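Local coordinates for phosphotriesterase family protein (PDB 3PNZ) that probably hydrolyses phosphorylated sugar lactones, as a zinc-dependent lactonase of the phosphotriesterase family with the amidohydrolase fold, at residues A[221-224]-A[225-229]; A[257-261]-A[262-266]; A[297-300]-A[301-305]; A[313-316]-A[317-321]. One frame throughout, in Å; residues are numbered along the deposited sequence.

Interaction 1 of 4, residues A[221-224]-A[225-229]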
loop_
_atom_site.group_PDB
_atom_site.type_symbol
_atom_site.label_atom_id
_atom_site.label_comp_id
_atom_site.label_asym_id
_atom_site.label_seq_id
_atom_site.Cartn_x
_atom_site.Cartn_y
_atom_site.Cartn_z
ATOM N N ASP A 221 5.915 -3.044 18.786
ATOM C CA ASP A 221 6.888 -3.794 19.558
ATOM C C ASP A 221 8.264 -3.280 19.156
ATOM O O ASP A 221 8.710 -3.543 18.044
ATOM C CB ASP A 221 6.753 -5.272 19.195
ATOM C CG ASP A 221 7.708 -6.178 19.969
ATOM O OD1 ASP A 221 8.828 -5.744 20.304
ATOM O OD2 ASP A 221 7.336 -7.353 20.204
ATOM N N PRO A 222 8.942 -2.555 20.057
ATOM C CA PRO A 222 10.226 -1.924 19.697
ATOM C C PRO A 222 11.282 -2.917 19.219
ATOM O O PRO A 222 12.001 -2.636 18.259
ATOM C CB PRO A 222 10.695 -1.299 21.012
ATOM C CG PRO A 222 9.476 -1.181 21.850
ATOM C CD PRO A 222 8.570 -2.295 21.458
ATOM N N TYR A 223 11.390 -4.057 19.897
ATOM C CA TYR A 223 12.400 -5.055 19.565
ATOM C C TYR A 223 12.160 -5.618 18.167
ATOM O O TYR A 223 13.079 -5.699 17.348
ATOM C CB TYR A 223 12.384 -6.173 20.603
ATOM C CG TYR A 223 13.474 -7.202 20.448
ATOM C CD1 TYR A 223 14.616 -7.158 21.245
ATOM C CD2 TYR A 223 13.362 -8.228 19.520
ATOM C CE1 TYR A 223 15.614 -8.107 21.113
ATOM C CE2 TYR A 223 14.356 -9.186 19.389
ATOM C CZ TYR A 223 15.472 -9.121 20.187
ATOM O OH TYR A 223 16.448 -10.077 20.044
ATOM N N TYR A 224 10.914 -6.001 17.906
ATOM C CA TYR A 224 10.494 -6.466 16.585
ATOM C C TYR A 224 10.693 -5.388 15.523
ATOM O O TYR A 224 11.246 -5.658 14.457
ATOM C CB TYR A 224 9.021 -6.878 16.667
ATOM C CG TYR A 224 8.334 -7.265 15.372
ATOM C CD1 TYR A 224 8.757 -8.365 14.630
ATOM C CD2 TYR A 224 7.208 -6.569 14.933
ATOM C CE1 TYR A 224 8.086 -8.747 13.457
ATOM C CE2 TYR A 224 6.535 -6.943 13.777
ATOM C CZ TYR A 224 6.974 -8.028 13.050
ATOM O OH TYR A 224 6.270 -8.389 11.917
ATOM N N HIS A 225 10.256 -4.165 15.804
ATOM C CA HIS A 225 10.434 -3.084 14.831
ATOM C C HIS A 225 11.910 -2.879 14.473
ATOM O O HIS A 225 12.248 -2.699 13.303
ATOM C CB HIS A 225 9.830 -1.785 15.353
ATOM C CG HIS A 225 8.353 -1.696 15.156
ATOM N ND1 HIS A 225 7.608 -0.628 15.600
ATOM C CD2 HIS A 225 7.482 -2.539 14.555
ATOM C CE1 HIS A 225 6.342 -0.809 15.271
ATOM N NE2 HIS A 225 6.238 -1.964 14.637
ATOM N N LYS A 226 12.778 -2.932 15.480
ATOM C CA LYS A 226 14.217 -2.781 15.244
ATOM C C LYS A 226 14.794 -3.952 14.441
ATOM O O LYS A 226 15.661 -3.756 13.578
ATOM C CB LYS A 226 14.966 -2.611 16.569
ATOM C CG LYS A 226 16.484 -2.496 16.408
ATOM C CD LYS A 226 17.123 -1.857 17.644
ATOM C CE LYS A 226 18.614 -1.617 17.419
ATOM N NZ LYS A 226 19.263 -1.034 18.628
ATOM N N GLN A 227 14.322 -5.170 14.713
ATOM C CA GLN A 227 14.721 -6.325 13.907
ATOM C C GLN A 227 14.378 -6.100 12.439
ATOM O O GLN A 227 15.180 -6.378 11.547
ATOM C CB GLN A 227 14.018 -7.599 14.375
ATOM C CG GLN A 227 14.530 -8.230 15.657
ATOM C CD GLN A 227 13.683 -9.443 16.023
ATOM O OE1 GLN A 227 12.481 -9.316 16.269
ATOM N NE2 GLN A 227 14.297 -10.620 16.041
ATOM N N VAL A 228 13.167 -5.621 12.186
ATOM C CA VAL A 228 12.743 -5.367 10.812
ATOM C C VAL A 228 13.564 -4.232 10.208
ATOM O O VAL A 228 14.071 -4.343 9.090
ATOM C CB VAL A 228 11.244 -5.042 10.733
ATOM C CG1 VAL A 228 10.852 -4.627 9.325
ATOM C CG2 VAL A 228 10.437 -6.261 11.152
ATOM N N ALA A 229 13.695 -3.145 10.953
ATOM C CA ALA A 229 14.383 -1.956 10.440
ATOM C C ALA A 229 15.843 -2.233 10.078
ATOM O O ALA A 229 16.379 -1.650 9.135
ATOM C CB ALA A 229 14.299 -0.826 11.449
#

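Interaction 2 of 4, residues A[257-261]-A[262-266]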
loop_
_atom_site.group_PDB
_atom_site.type_symbol
_atom_site.label_atom_id
_atom_site.label_comp_id
_atom_site.label_asym_id
_atom_site.label_seq_id
_atom_site.Cartn_x
_atom_site.Cartn_y
_atom_site.Cartn_z
ATOM N N TYR A 257 10.594 6.020 18.537
ATOM C CA TYR A 257 11.606 5.036 18.931
ATOM C C TYR A 257 12.496 4.677 17.744
ATOM O O TYR A 257 13.729 4.630 17.863
ATOM C CB TYR A 257 10.983 3.763 19.521
ATOM C CG TYR A 257 12.014 2.686 19.739
ATOM C CD1 TYR A 257 12.912 2.764 20.797
ATOM C CD2 TYR A 257 12.116 1.608 18.869
ATOM C CE1 TYR A 257 13.876 1.791 20.995
ATOM C CE2 TYR A 257 13.083 0.622 19.058
ATOM C CZ TYR A 257 13.952 0.719 20.122
ATOM O OH TYR A 257 14.905 -0.255 20.307
ATOM N N LEU A 258 11.880 4.410 16.598
ATOM C CA LEU A 258 12.659 4.068 15.410
ATOM C C LEU A 258 13.550 5.245 15.009
ATOM O O LEU A 258 14.707 5.043 14.638
ATOM C CB LEU A 258 11.757 3.637 14.251
ATOM C CG LEU A 258 11.224 2.199 14.368
ATOM C CD1 LEU A 258 10.119 1.951 13.346
ATOM C CD2 LEU A 258 12.361 1.173 14.195
ATOM N N VAL A 259 13.024 6.465 15.110
ATOM C CA VAL A 259 13.847 7.646 14.823
ATOM C C VAL A 259 15.040 7.684 15.775
ATOM O O VAL A 259 16.182 7.882 15.350
ATOM C CB VAL A 259 13.053 8.964 14.888
ATOM C CG1 VAL A 259 13.989 10.166 14.723
ATOM C CG2 VAL A 259 11.969 8.993 13.815
ATOM N N SER A 260 14.791 7.459 17.061
ATOM C CA SER A 260 15.873 7.499 18.037
ATOM C C SER A 260 16.941 6.433 17.773
ATOM O O SER A 260 18.101 6.606 18.144
ATOM C CB SER A 260 15.331 7.389 19.473
ATOM O OG SER A 260 14.978 6.048 19.772
ATOM N N GLU A 261 16.560 5.333 17.126
ATOM C CA GLU A 261 17.510 4.263 16.862
ATOM C C GLU A 261 18.197 4.407 15.501
ATOM O O GLU A 261 18.982 3.543 15.105
ATOM C CB GLU A 261 16.827 2.895 16.990
ATOM C CG GLU A 261 16.415 2.568 18.423
ATOM C CD GLU A 261 17.610 2.235 19.308
ATOM O OE1 GLU A 261 18.499 1.484 18.858
ATOM O OE2 GLU A 261 17.666 2.721 20.455
ATOM N N GLY A 262 17.892 5.496 14.797
ATOM C CA GLY A 262 18.580 5.835 13.559
ATOM C C GLY A 262 17.889 5.411 12.273
ATOM O O GLY A 262 18.509 5.386 11.210
ATOM N N PHE A 263 16.605 5.076 12.359
ATOM C CA PHE A 263 15.891 4.541 11.208
ATOM C C PHE A 263 14.884 5.508 10.590
ATOM O O PHE A 263 13.963 5.085 9.894
ATOM C CB PHE A 263 15.188 3.228 11.602
ATOM C CG PHE A 263 16.129 2.166 12.089
ATOM C CD1 PHE A 263 16.992 1.529 11.208
ATOM C CD2 PHE A 263 16.157 1.798 13.428
ATOM C CE1 PHE A 263 17.872 0.541 11.653
ATOM C CE2 PHE A 263 17.029 0.812 13.875
ATOM C CZ PHE A 263 17.885 0.183 12.990
ATOM N N GLU A 264 15.061 6.808 10.810
ATOM C CA GLU A 264 14.069 7.766 10.331
ATOM C C GLU A 264 13.857 7.720 8.816
ATOM O O GLU A 264 12.784 8.069 8.329
ATOM C CB GLU A 264 14.414 9.189 10.777
ATOM C CG GLU A 264 15.641 9.782 10.094
ATOM C CD GLU A 264 16.158 10.996 10.839
ATOM O OE1 GLU A 264 16.332 10.903 12.075
ATOM O OE2 GLU A 264 16.381 12.046 10.198
ATOM N N ASP A 265 14.873 7.293 8.070
ATOM C CA ASP A 265 14.793 7.299 6.613
ATOM C C ASP A 265 13.960 6.135 6.069
ATOM O O ASP A 265 13.764 6.007 4.857
ATOM C CB ASP A 265 16.197 7.227 6.012
ATOM C CG ASP A 265 17.016 8.481 6.263
ATOM O OD1 ASP A 265 16.428 9.544 6.544
ATOM O OD2 ASP A 265 18.261 8.393 6.163
ATOM N N GLN A 266 13.484 5.269 6.962
ATOM C CA GLN A 266 12.748 4.083 6.530
ATOM C C GLN A 266 11.258 4.144 6.850
ATOM O O GLN A 266 10.511 3.224 6.503
ATOM C CB GLN A 266 13.365 2.818 7.135
ATOM C CG GLN A 266 14.694 2.448 6.489
ATOM C CD GLN A 266 15.528 1.515 7.347
ATOM O OE1 GLN A 266 16.620 1.878 7.788
ATOM N NE2 GLN A 266 15.023 0.307 7.584
HETATM O O HOH W 1 16.840 8.369 12.697
#

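Interaction 3 of 4, residues A[297-300]-A[301-305]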
loop_
_atom_site.group_PDB
_atom_site.type_symbol
_atom_site.label_atom_id
_atom_site.label_comp_id
_atom_site.label_asym_id
_atom_site.label_seq_id
_atom_site.Cartn_x
_atom_site.Cartn_y
_atom_site.Cartn_z
ATOM N N PRO A 297 0.372 18.488 12.063
ATOM C CA PRO A 297 0.647 19.511 13.077
ATOM C C PRO A 297 0.829 18.921 14.473
ATOM O O PRO A 297 1.667 19.392 15.237
ATOM C CB PRO A 297 -0.594 20.409 13.021
ATOM C CG PRO A 297 -1.143 20.213 11.654
ATOM C CD PRO A 297 -0.857 18.776 11.303
ATOM N N ARG A 298 0.062 17.890 14.809
ATOM C CA ARG A 298 0.222 17.275 16.124
ATOM C C ARG A 298 1.559 16.565 16.235
ATOM O O ARG A 298 2.262 16.700 17.240
ATOM C CB ARG A 298 -0.908 16.300 16.432
ATOM C CG ARG A 298 -0.714 15.653 17.797
ATOM C CD ARG A 298 -1.159 14.231 17.809
ATOM N NE ARG A 298 -0.492 13.474 18.865
ATOM C CZ ARG A 298 -1.121 12.667 19.709
ATOM N NH1 ARG A 298 -0.430 12.002 20.630
ATOM N NH2 ARG A 298 -2.439 12.537 19.631
ATOM N N PHE A 299 1.920 15.802 15.205
ATOM C CA PHE A 299 3.196 15.102 15.232
ATOM C C PHE A 299 4.368 16.068 15.363
ATOM O O PHE A 299 5.290 15.843 16.148
ATOM C CB PHE A 299 3.403 14.221 13.999
ATOM C CG PHE A 299 4.750 13.565 13.979
ATOM C CD1 PHE A 299 4.968 12.394 14.688
ATOM C CD2 PHE A 299 5.817 14.155 13.316
ATOM C CE1 PHE A 299 6.224 11.798 14.702
ATOM C CE2 PHE A 299 7.069 13.564 13.333
ATOM C CZ PHE A 299 7.270 12.389 14.025
ATOM N N ILE A 300 4.336 17.137 14.577
ATOM C CA ILE A 300 5.390 18.136 14.642
ATOM C C ILE A 300 5.516 18.677 16.061
ATOM O O ILE A 300 6.611 18.718 16.625
ATOM C CB ILE A 300 5.146 19.277 13.640
ATOM C CG1 ILE A 300 5.278 18.747 12.210
ATOM C CG2 ILE A 300 6.130 20.415 13.878
ATOM C CD1 ILE A 300 4.903 19.760 11.137
ATOM N N ASP A 301 4.383 19.053 16.647
ATOM C CA ASP A 301 4.371 19.636 17.984
ATOM C C ASP A 301 4.881 18.645 19.017
ATOM O O ASP A 301 5.761 18.965 19.815
ATOM C CB ASP A 301 2.966 20.110 18.352
ATOM C CG ASP A 301 2.950 20.937 19.622
ATOM O OD1 ASP A 301 2.087 20.689 20.492
ATOM O OD2 ASP A 301 3.812 21.834 19.749
ATOM N N GLU A 302 4.345 17.428 18.987
ATOM C CA GLU A 302 4.736 16.419 19.960
ATOM C C GLU A 302 6.205 16.021 19.794
ATOM O O GLU A 302 6.939 15.911 20.780
ATOM C CB GLU A 302 3.809 15.195 19.890
ATOM C CG GLU A 302 4.074 14.184 20.987
ATOM C CD GLU A 302 3.069 13.042 21.024
ATOM O OE1 GLU A 302 2.119 13.025 20.213
ATOM O OE2 GLU A 302 3.246 12.145 21.873
ATOM N N ALA A 303 6.646 15.813 18.555
ATOM C CA ALA A 303 8.048 15.480 18.311
ATOM C C ALA A 303 8.976 16.594 18.796
ATOM O O ALA A 303 10.003 16.326 19.425
ATOM C CB ALA A 303 8.291 15.206 16.831
ATOM N N ASN A 304 8.609 17.837 18.486
ATOM C CA ASN A 304 9.374 18.997 18.939
ATOM C C ASN A 304 9.452 19.013 20.465
ATOM O O ASN A 304 10.514 19.237 21.038
ATOM C CB ASN A 304 8.737 20.300 18.447
ATOM C CG ASN A 304 8.995 20.576 16.972
ATOM O OD1 ASN A 304 9.861 19.964 16.343
ATOM N ND2 ASN A 304 8.249 21.525 16.418
ATOM N N GLU A 305 8.322 18.764 21.120
ATOM C CA GLU A 305 8.281 18.750 22.581
ATOM C C GLU A 305 9.220 17.684 23.144
ATOM O O GLU A 305 9.847 17.880 24.187
ATOM C CB GLU A 305 6.846 18.536 23.095
ATOM C CG GLU A 305 5.930 19.754 22.922
ATOM C CD GLU A 305 4.494 19.529 23.406
ATOM O OE1 GLU A 305 4.155 18.401 23.849
ATOM O OE2 GLU A 305 3.698 20.495 23.333
#

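Interaction 4 of 4, residues A[313-316]-A[317-321]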
loop_
_atom_site.group_PDB
_atom_site.type_symbol
_atom_site.label_atom_id
_atom_site.label_comp_id
_atom_site.label_asym_id
_atom_site.label_seq_id
_atom_site.Cartn_x
_atom_site.Cartn_y
_atom_site.Cartn_z
ATOM N N LEU A 313 11.322 15.551 10.180
ATOM C CA LEU A 313 10.792 14.189 10.159
ATOM C C LEU A 313 9.573 14.087 9.248
ATOM O O LEU A 313 9.437 13.127 8.500
ATOM C CB LEU A 313 10.448 13.725 11.580
ATOM C CG LEU A 313 11.689 13.496 12.443
ATOM C CD1 LEU A 313 11.288 13.217 13.885
ATOM C CD2 LEU A 313 12.545 12.360 11.884
ATOM N N VAL A 314 8.682 15.073 9.315
ATOM C CA VAL A 314 7.522 15.080 8.434
ATOM C C VAL A 314 7.954 15.128 6.970
ATOM O O VAL A 314 7.385 14.445 6.117
ATOM C CB VAL A 314 6.556 16.235 8.758
ATOM C CG1 VAL A 314 5.586 16.463 7.598
ATOM C CG2 VAL A 314 5.805 15.932 10.064
ATOM N N LYS A 315 8.979 15.923 6.675
ATOM C CA LYS A 315 9.490 15.973 5.313
ATOM C C LYS A 315 10.019 14.604 4.872
ATOM O O LYS A 315 9.800 14.190 3.736
ATOM C CB LYS A 315 10.578 17.038 5.178
ATOM C CG LYS A 315 11.023 17.266 3.744
ATOM C CD LYS A 315 12.316 18.061 3.689
ATOM C CE LYS A 315 12.993 17.894 2.331
ATOM N NZ LYS A 315 12.046 18.185 1.217
ATOM N N LYS A 316 10.703 13.900 5.772
ATOM C CA LYS A 316 11.161 12.552 5.458
ATOM C C LYS A 316 10.001 11.578 5.268
ATOM O O LYS A 316 9.958 10.875 4.261
ATOM C CB LYS A 316 12.148 12.038 6.509
ATOM C CG LYS A 316 13.441 12.839 6.512
ATOM C CD LYS A 316 14.529 12.195 7.321
ATOM C CE LYS A 316 15.890 12.774 6.915
ATOM N NZ LYS A 316 16.985 12.074 7.610
ATOM N N PHE A 317 9.052 11.546 6.208
ATOM C CA PHE A 317 7.994 10.539 6.134
ATOM C C PHE A 317 7.128 10.677 4.878
ATOM O O PHE A 317 6.694 9.674 4.310
ATOM C CB PHE A 317 7.078 10.560 7.374
ATOM C CG PHE A 317 7.804 10.382 8.680
ATOM C CD1 PHE A 317 9.101 9.890 8.714
ATOM C CD2 PHE A 317 7.186 10.719 9.874
ATOM C CE1 PHE A 317 9.766 9.736 9.917
ATOM C CE2 PHE A 317 7.845 10.557 11.084
ATOM C CZ PHE A 317 9.133 10.072 11.105
ATOM N N PHE A 318 6.858 11.913 4.458
ATOM C CA PHE A 318 5.912 12.134 3.364
ATOM C C PHE A 318 6.545 12.561 2.050
ATOM O O PHE A 318 5.868 12.566 1.023
ATOM C CB PHE A 318 4.846 13.160 3.762
ATOM C CG PHE A 318 4.010 12.734 4.935
ATOM C CD1 PHE A 318 2.932 11.878 4.752
ATOM C CD2 PHE A 318 4.308 13.177 6.211
ATOM C CE1 PHE A 318 2.150 11.476 5.828
ATOM C CE2 PHE A 318 3.535 12.773 7.289
ATOM C CZ PHE A 318 2.459 11.921 7.092
ATOM N N VAL A 319 7.821 12.937 2.077
ATOM C CA VAL A 319 8.483 13.358 0.840
ATOM C C VAL A 319 9.737 12.544 0.537
ATOM O O VAL A 319 9.763 11.798 -0.435
ATOM C CB VAL A 319 8.840 14.860 0.840
ATOM C CG1 VAL A 319 9.500 15.235 -0.492
ATOM C CG2 VAL A 319 7.603 15.708 1.088
ATOM N N ASP A 320 10.769 12.674 1.363
ATOM C CA ASP A 320 12.052 12.035 1.061
ATOM C C ASP A 320 11.961 10.508 1.024
ATOM O O ASP A 320 12.446 9.880 0.091
ATOM C CB ASP A 320 13.132 12.462 2.056
ATOM C CG ASP A 320 13.388 13.961 2.037
ATOM O OD1 ASP A 320 13.013 14.619 1.051
ATOM O OD2 ASP A 320 13.962 14.477 3.015
ATOM N N ASN A 321 11.319 9.921 2.033
ATOM C CA ASN A 321 11.253 8.463 2.131
ATOM C C ASN A 321 10.434 7.808 1.008
ATOM O O ASN A 321 10.887 6.838 0.399
ATOM C CB ASN A 321 10.788 8.017 3.540
ATOM C CG ASN A 321 11.756 8.455 4.641
ATOM O OD1 ASN A 321 12.837 8.993 4.364
ATOM N ND2 ASN A 321 11.389 8.203 5.895
#

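Interaction 1 of 4, residues A[221-224]-A[225-229]
Asp221 to Tyr224 bond to His225 to Val228 by four backbone hydrogen bonds along the short helix 222-229, which Asp221 caps. His225 N gives one to Asp221 O, 2.8 Å away, and Lys226 N, Gln227 N and Val228 N follow to Pro222 O, Tyr223 O and Tyr224 O. The start of the helix is closed by a side chain: Asp221, the N-cap, accepts from Tyr224 N at OD1 (3.2 Å, 175°), the donor standing above the carboxylate plane. Aspartate suits the place because its short acid reaches an amide of the first turn, which has no carbonyl of a preceding helical turn to bind, and Pro222 suits the next because its nitrogen has no hydrogen to satisfy.

Among the side chains, the amide of Gln227 lies against the Tyr223 ring, Tyr223 CE2 and Gln227 CD being 3.4 Å apart with the two planes inclined by 61°. Tyr223 CG is anti to its backbone N (chi1 -174°), which carries the ring along the helix to the residue four places on. Tyr224 receives Val228 CG2 over one face, near the rim, 4.1 Å from CE1, while Gln227 OE1 approaches the edge of the same ring. The His225 ring has Asp221 N above its centre.

The polar tips are held outside the helix: Tyr224 OH by Gly191 O and Ala194 N, His225 NE2 by Met216 O, and Lys226 by Glu261. Helix 222-229 belongs to a beta-alpha-beta unit between strands 211-213 and 234-237; His225 and Val228 rest on Met235 of the latter, and helices 194-203 and 248-260 pack alongside.

Interaction 2 of 4, residues A[257-261]-A[262-266]
Leu258, in the last turn of helix 248-260, meets the loop through both backbone and side chain. Its carbonyl O accepts from Phe263 N at 3.0 Å, the longer-reaching of two bonds that end the helix, and its CD2 lies 3.9 Å from Phe263 CD2, the two side chains crossing at a slant. A branched leucine suits this buried place, since it touches both the ring and Met235 of strand 234-237.

Val259 supplies the second closing bond: its O takes Gly262 N at 3.0 Å. The same oxygen receives a water at 2.8 Å, and that water also donates to Glu264 OE1 and accepts from Glu264 N, thereby linking the helix end to the following turn. Val259 CG1 comes 3.6 Å from Glu264 OE1, and CG2 packs on Glu264 CB. Glu264 has CG between its backbone N and carbonyl carbon (chi1 70°), a setting that holds the acid near the water; its other oxygen forms a salt bridge with Lys316.

Ser260 turns its hydroxyl back to donate to Tyr257 O. Glu261 lays its O over one face of the Phe263 ring, 3.6 Å from CE2, and its CB lies near the same carbon, while its carboxylate reaches Lys226.

Gly262 has a phi of 97°, where a CB would collide with Glu261 O, so glycine belongs there. Positive phi at this residue and the pair of bonds to Leu258 O and Val259 O define a Schellman motif, here ending a helix of the TIM barrel just before strand 267-269.

Interaction 3 of 4, residues A[297-300]-A[301-305]
Arg298 and Glu302 form an i to i+4 salt bridge on helix 289-305, one of the outer helices of this TIM-barrel protein. Glu302 CB sits 3.4 Å from Arg298 O, over the previous turn. CG is anti to the backbone N (chi1 -173°) and the chain stays extended, carrying the acid beside the arginine, which points the same way. CD lies at the edge of the guanidinium, in its plane, with carboxylate and guanidinium 30° apart. At the tip, OE1 takes two bonds side-on, from Arg298 NE and from Arg298 NH1, the first nearly along the C-O axis and the second on the syn side. OE2 turns instead to Lys306, so the acid faces two positive partners, which would be expected to favour its ionised form. Arginine and glutamate both suit this partly exposed edge; their side chains also touch Ile252 of helix 248-260.

Inward, Ala303 is small enough to sit above Phe299: its CB is 4.3 Å from the ring centroid, 20° off the normal, a CH-pi contact. Ile300 and Asn304 run side by side.

Pro297 has no N-H to give to the preceding turn, and the helix is kinked there. Its carbonyl still accepts from Asp301 N at 3.1 Å. The two bonds that grip Glu302 OE1 measure 3.0 Å from Arg298 NE and 2.8 Å from Arg298 NH1.

Interaction 4 of 4, residues A[313-316]-A[317-321]
Successive turns of one helix, 310-325, meet here, packed between strand 267-269 and helices 248-260 and 289-305, with a wider pi-type turn at 317-320. The first two bonds are regular: Phe317 N binds Leu313 O (2.8 Å) and Phe318 N binds Val314 O. The widening then shows at Lys315 O, which accepts from both Val319 N at 2.9 Å and Asp320 N at 3.0 Å. The bond from Val319 is the more bent one (133°), its donor lying above the carbonyl plane, while that from Asp320 spans five residues, as does Asn321 N to Lys316 O.

The buried side is aromatic. Leu313 O lies over one face of the Phe317 ring, 3.2 Å above its plane toward the rim, and Leu313 CB touches Phe317 CZ, the two side chains pointing the same way. Val314 CG1 packs against Phe318 CD2 at 3.8 Å, and the Phe318 edge faces Val314 O. Phenylalanine suits these buried places, where both rings touch Val269 and Phe317 also meets Ile267.

On the outer side, the Lys315 chain passes alongside the acid, CE lying 3.5 Å from Asp320 OD1; the bend at chi4 (52°) sets where NZ lies, 3.7 Å from OD1, a long salt bridge.

The stronger polar ties lead away: Lys316 NZ to Glu264 and Asp265, Asn321 ND2 to Glu264 O and Ile267 O. Lysine between two acids would be expected to stay protonated, whereas the loose Lys315-Asp320 pair probably contributes little directed bonding.

Along the chain the four contacts come in series, each local to a helix or its end, and all belong to the helical layer round the parallel strands of the barrel. Interaction 1, on helix 222-229, lies 11 Å between centres from interaction 2, at the end of helix 248-260; Lys226 with Glu261 and Ala229 with Gln266 join them. Interaction 2 is 12 Å from interaction 4, and Lys316 of helix 310-325 reaches Glu264 and Asp265 of the loop. Interactions 3 and 4, centres 14 Å apart on consecutive helices, meet through Phe299, Ile300, Leu313, Val314 and Phe317. The other pairs do not touch. Charged ties and aromatic packing thus connect neighbouring helices stepwise.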